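Local coordinates for 6-aminohexanoate-cyclic-dimer hydrolase (Arthrobacter sp., PDB 3A2Q), which hydrolyses the cyclic dimer of 6-aminohexanoate, a nylon-6 by-product, opening one amide bond to give the linear dimer, at residues 200-204 / 318-323. The protein carries 1 engineered substitution. Sequence-based numbering, arbitrary orientation.
Sequences VTDSD and VAIARE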
ATOM      1  N   VAL A 200     -10.292   2.286 -15.874  1.00 31.57           N
ATOM      2  CA  VAL A 200     -11.267   2.455 -14.806  1.00 32.52           C
ATOM      3  C   VAL A 200     -11.511   1.028 -14.330  1.00 35.23           C
ATOM      4  O   VAL A 200     -12.266   0.277 -14.947  1.00 37.49           O
ATOM      5  CB  VAL A 200     -12.595   3.056 -15.320  1.00 30.11           C
ATOM      6  CG1 VAL A 200     -13.595   3.158 -14.175  1.00 32.37           C
ATOM      7  CG2 VAL A 200     -12.345   4.426 -15.925  1.00 30.73           C
ATOM      8  N   THR A 201     -10.864   0.650 -13.235  1.00 32.87           N
ATOM      9  CA  THR A 201     -10.995  -0.703 -12.724  1.00 33.13           C
ATOM     10  C   THR A 201     -11.637  -0.798 -11.351  1.00 31.93           C
ATOM     11  O   THR A 201     -11.770   0.198 -10.639  1.00 31.45           O
ATOM     12  CB  THR A 201      -9.609  -1.390 -12.654  1.00 34.11           C
ATOM     13  OG1 THR A 201      -8.774  -0.705 -11.711  1.00 33.20           O
ATOM     14  CG2 THR A 201      -8.933  -1.357 -14.013  1.00 33.00           C
ATOM     15  N   ASP A 202     -12.045  -2.016 -11.003  1.00 29.45           N
ATOM     16  CA  ASP A 202     -12.640  -2.315  -9.707  1.00 27.95           C
ATOM     17  C   ASP A 202     -13.928  -1.572  -9.372  1.00 28.59           C
ATOM     18  O   ASP A 202     -14.218  -1.346  -8.199  1.00 25.87           O
ATOM     19  CB  ASP A 202     -11.604  -2.051  -8.609  1.00 31.18           C
ATOM     20  CG  ASP A 202     -10.294  -2.761  -8.867  1.00 41.06           C
ATOM     21  OD1 ASP A 202     -10.284  -4.009  -8.865  1.00 36.48           O
ATOM     22  OD2 ASP A 202      -9.274  -2.069  -9.080  1.00 41.79           O
ATOM     23  N   SER A 203     -14.703  -1.210 -10.394  1.00 28.78           N
ATOM     24  CA  SER A 203     -15.958  -0.490 -10.200  1.00 28.45           C
ATOM     25  C   SER A 203     -15.693   0.871  -9.556  1.00 29.09           C
ATOM     26  O   SER A 203     -16.021   1.118  -8.390  1.00 26.20           O
ATOM     27  CB  SER A 203     -16.924  -1.317  -9.347  1.00 30.21           C
ATOM     28  OG  SER A 203     -17.337  -2.481 -10.052  1.00 33.89           O
ATOM     29  N   ASP A 204     -15.091   1.749 -10.351  1.00 26.42           N
ATOM     30  CA  ASP A 204     -14.740   3.088  -9.918  1.00 27.49           C
ATOM     31  C   ASP A 204     -13.803   2.991  -8.711  1.00 26.43           C
ATOM     32  O   ASP A 204     -13.977   3.683  -7.707  1.00 27.00           O
ATOM     33  CB  ASP A 204     -16.008   3.872  -9.578  1.00 24.71           C
ATOM     34  CG  ASP A 204     -15.824   5.370  -9.739  1.00 25.18           C
ATOM     35  OD1 ASP A 204     -14.811   5.778 -10.343  1.00 28.25           O
ATOM     36  OD2 ASP A 204     -16.690   6.132  -9.271  1.00 28.53           O
ATOM     37  N   VAL A 318     -19.242  -7.147  -5.803  1.00 29.57           N
ATOM     38  CA  VAL A 318     -19.544  -6.657  -7.145  1.00 32.88           C
ATOM     39  C   VAL A 318     -18.279  -6.300  -7.912  1.00 32.01           C
ATOM     40  O   VAL A 318     -18.155  -6.618  -9.096  1.00 32.45           O
ATOM     41  CB  VAL A 318     -20.479  -5.422  -7.074  1.00 30.19           C
ATOM     42  CG1 VAL A 318     -20.617  -4.758  -8.452  1.00 26.82           C
ATOM     43  CG2 VAL A 318     -21.842  -5.847  -6.555  1.00 31.32           C
ATOM     44  N   ALA A 319     -17.332  -5.655  -7.235  1.00 30.13           N
ATOM     45  CA  ALA A 319     -16.081  -5.248  -7.869  1.00 29.10           C
ATOM     46  C   ALA A 319     -15.246  -6.426  -8.367  1.00 29.66           C
ATOM     47  O   ALA A 319     -14.742  -6.401  -9.486  1.00 29.99           O
ATOM     48  CB  ALA A 319     -15.255  -4.398  -6.903  1.00 30.44           C
ATOM     49  N   ILE A 320     -15.087  -7.452  -7.539  1.00 27.19           N
ATOM     50  CA  ILE A 320     -14.309  -8.613  -7.950  1.00 29.52           C
ATOM     51  C   ILE A 320     -15.037  -9.347  -9.073  1.00 28.61           C
ATOM     52  O   ILE A 320     -14.425  -9.770 -10.049  1.00 32.10           O
ATOM     53  CB  ILE A 320     -14.069  -9.586  -6.774  1.00 30.87           C
ATOM     54  CG1 ILE A 320     -13.170  -8.917  -5.729  1.00 29.36           C
ATOM     55  CG2 ILE A 320     -13.402 -10.868  -7.283  1.00 33.31           C
ATOM     56  CD1 ILE A 320     -11.805  -8.530  -6.267  1.00 33.51           C
ATOM     57  N   ALA A 321     -16.347  -9.484  -8.927  1.00 30.52           N
ATOM     58  CA  ALA A 321     -17.160 -10.158  -9.930  1.00 32.95           C
ATOM     59  C   ALA A 321     -16.987  -9.501 -11.293  1.00 34.09           C
ATOM     60  O   ALA A 321     -16.793 -10.179 -12.301  1.00 33.63           O
ATOM     61  CB  ALA A 321     -18.624 -10.123  -9.521  1.00 29.07           C
ATOM     62  N   ARG A 322     -17.058  -8.175 -11.325  1.00 33.97           N
ATOM     63  CA  ARG A 322     -16.915  -7.450 -12.581  1.00 32.11           C
ATOM     64  C   ARG A 322     -15.470  -7.427 -13.059  1.00 28.90           C
ATOM     65  O   ARG A 322     -15.206  -7.284 -14.252  1.00 29.79           O
ATOM     66  CB  ARG A 322     -17.453  -6.019 -12.433  1.00 26.89           C
ATOM     67  CG  ARG A 322     -18.952  -5.951 -12.171  1.00 31.62           C
ATOM     68  CD  ARG A 322     -19.485  -4.525 -12.295  1.00 28.82           C
ATOM     69  NE  ARG A 322     -19.295  -4.004 -13.646  1.00 28.68           N
ATOM     70  CZ  ARG A 322     -18.525  -2.961 -13.944  1.00 35.18           C
ATOM     71  NH1 ARG A 322     -17.872  -2.316 -12.987  1.00 30.64           N
ATOM     72  NH2 ARG A 322     -18.403  -2.565 -15.203  1.00 35.93           N
ATOM     73  N   GLU A 323     -14.534  -7.581 -12.128  1.00 30.42           N
ATOM     74  CA  GLU A 323     -13.117  -7.588 -12.471  1.00 30.74           C
ATOM     75  C   GLU A 323     -12.782  -8.910 -13.165  1.00 31.79           C
ATOM     76  O   GLU A 323     -11.960  -8.957 -14.077  1.00 29.86           O
ATOM     77  CB  GLU A 323     -12.274  -7.432 -11.211  1.00 35.91           C
ATOM     78  CG  GLU A 323     -10.819  -7.117 -11.477  1.00 42.92           C
ATOM     79  CD  GLU A 323     -10.634  -5.854 -12.302  1.00 41.80           C
ATOM     80  OE1 GLU A 323     -11.557  -5.010 -12.342  1.00 43.89           O
ATOM     81  OE2 GLU A 323      -9.554  -5.703 -12.903  1.00 44.04           O
TER
HETATM   82  O   HOH W   1     -14.924  -4.082 -10.704  1.00 30.19           O
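S203 points its side chain at the flank of helix 308-331 and lies over the backbone of A319, with S203 OG 3.7 Å from A319 CA. The same hydroxyl accepts a hydrogen bond from R322, one turn on from V318, S203 OG to R322 NH1 being 3.0 Å, and the oxygen sits at the edge of the guanidinium, near its plane. A water bridges the two segments, 3.0 Å from S203 OG and donating to A319 O at 2.6 Å. Small size at A319 lets the two backbones come close: its methyl meets the D202 carbonyl, A319 CB to D202 O 3.5 Å, and the two CA atoms are 4.9 Å apart. In this amidase-family α/β fold, the contact joins the left-handed turn at 202-204, where D202, S203 and D204 all have positive phi, to the long helix 308-331 beside the substrate pocket, where I320 touches a bound 6-aminohexanoic acid. E323 reaches back to the backbone of D202, a weak hydrogen bond of 3.3 Å from D202 N to E323 OE1, while R326 forms a salt bridge with its other oxygen. The like-charged carboxylates approach to 3.8 Å, D202 OD1 to E323 OE1; T201 OG1 donates to D202 OD2 at 3.0 Å.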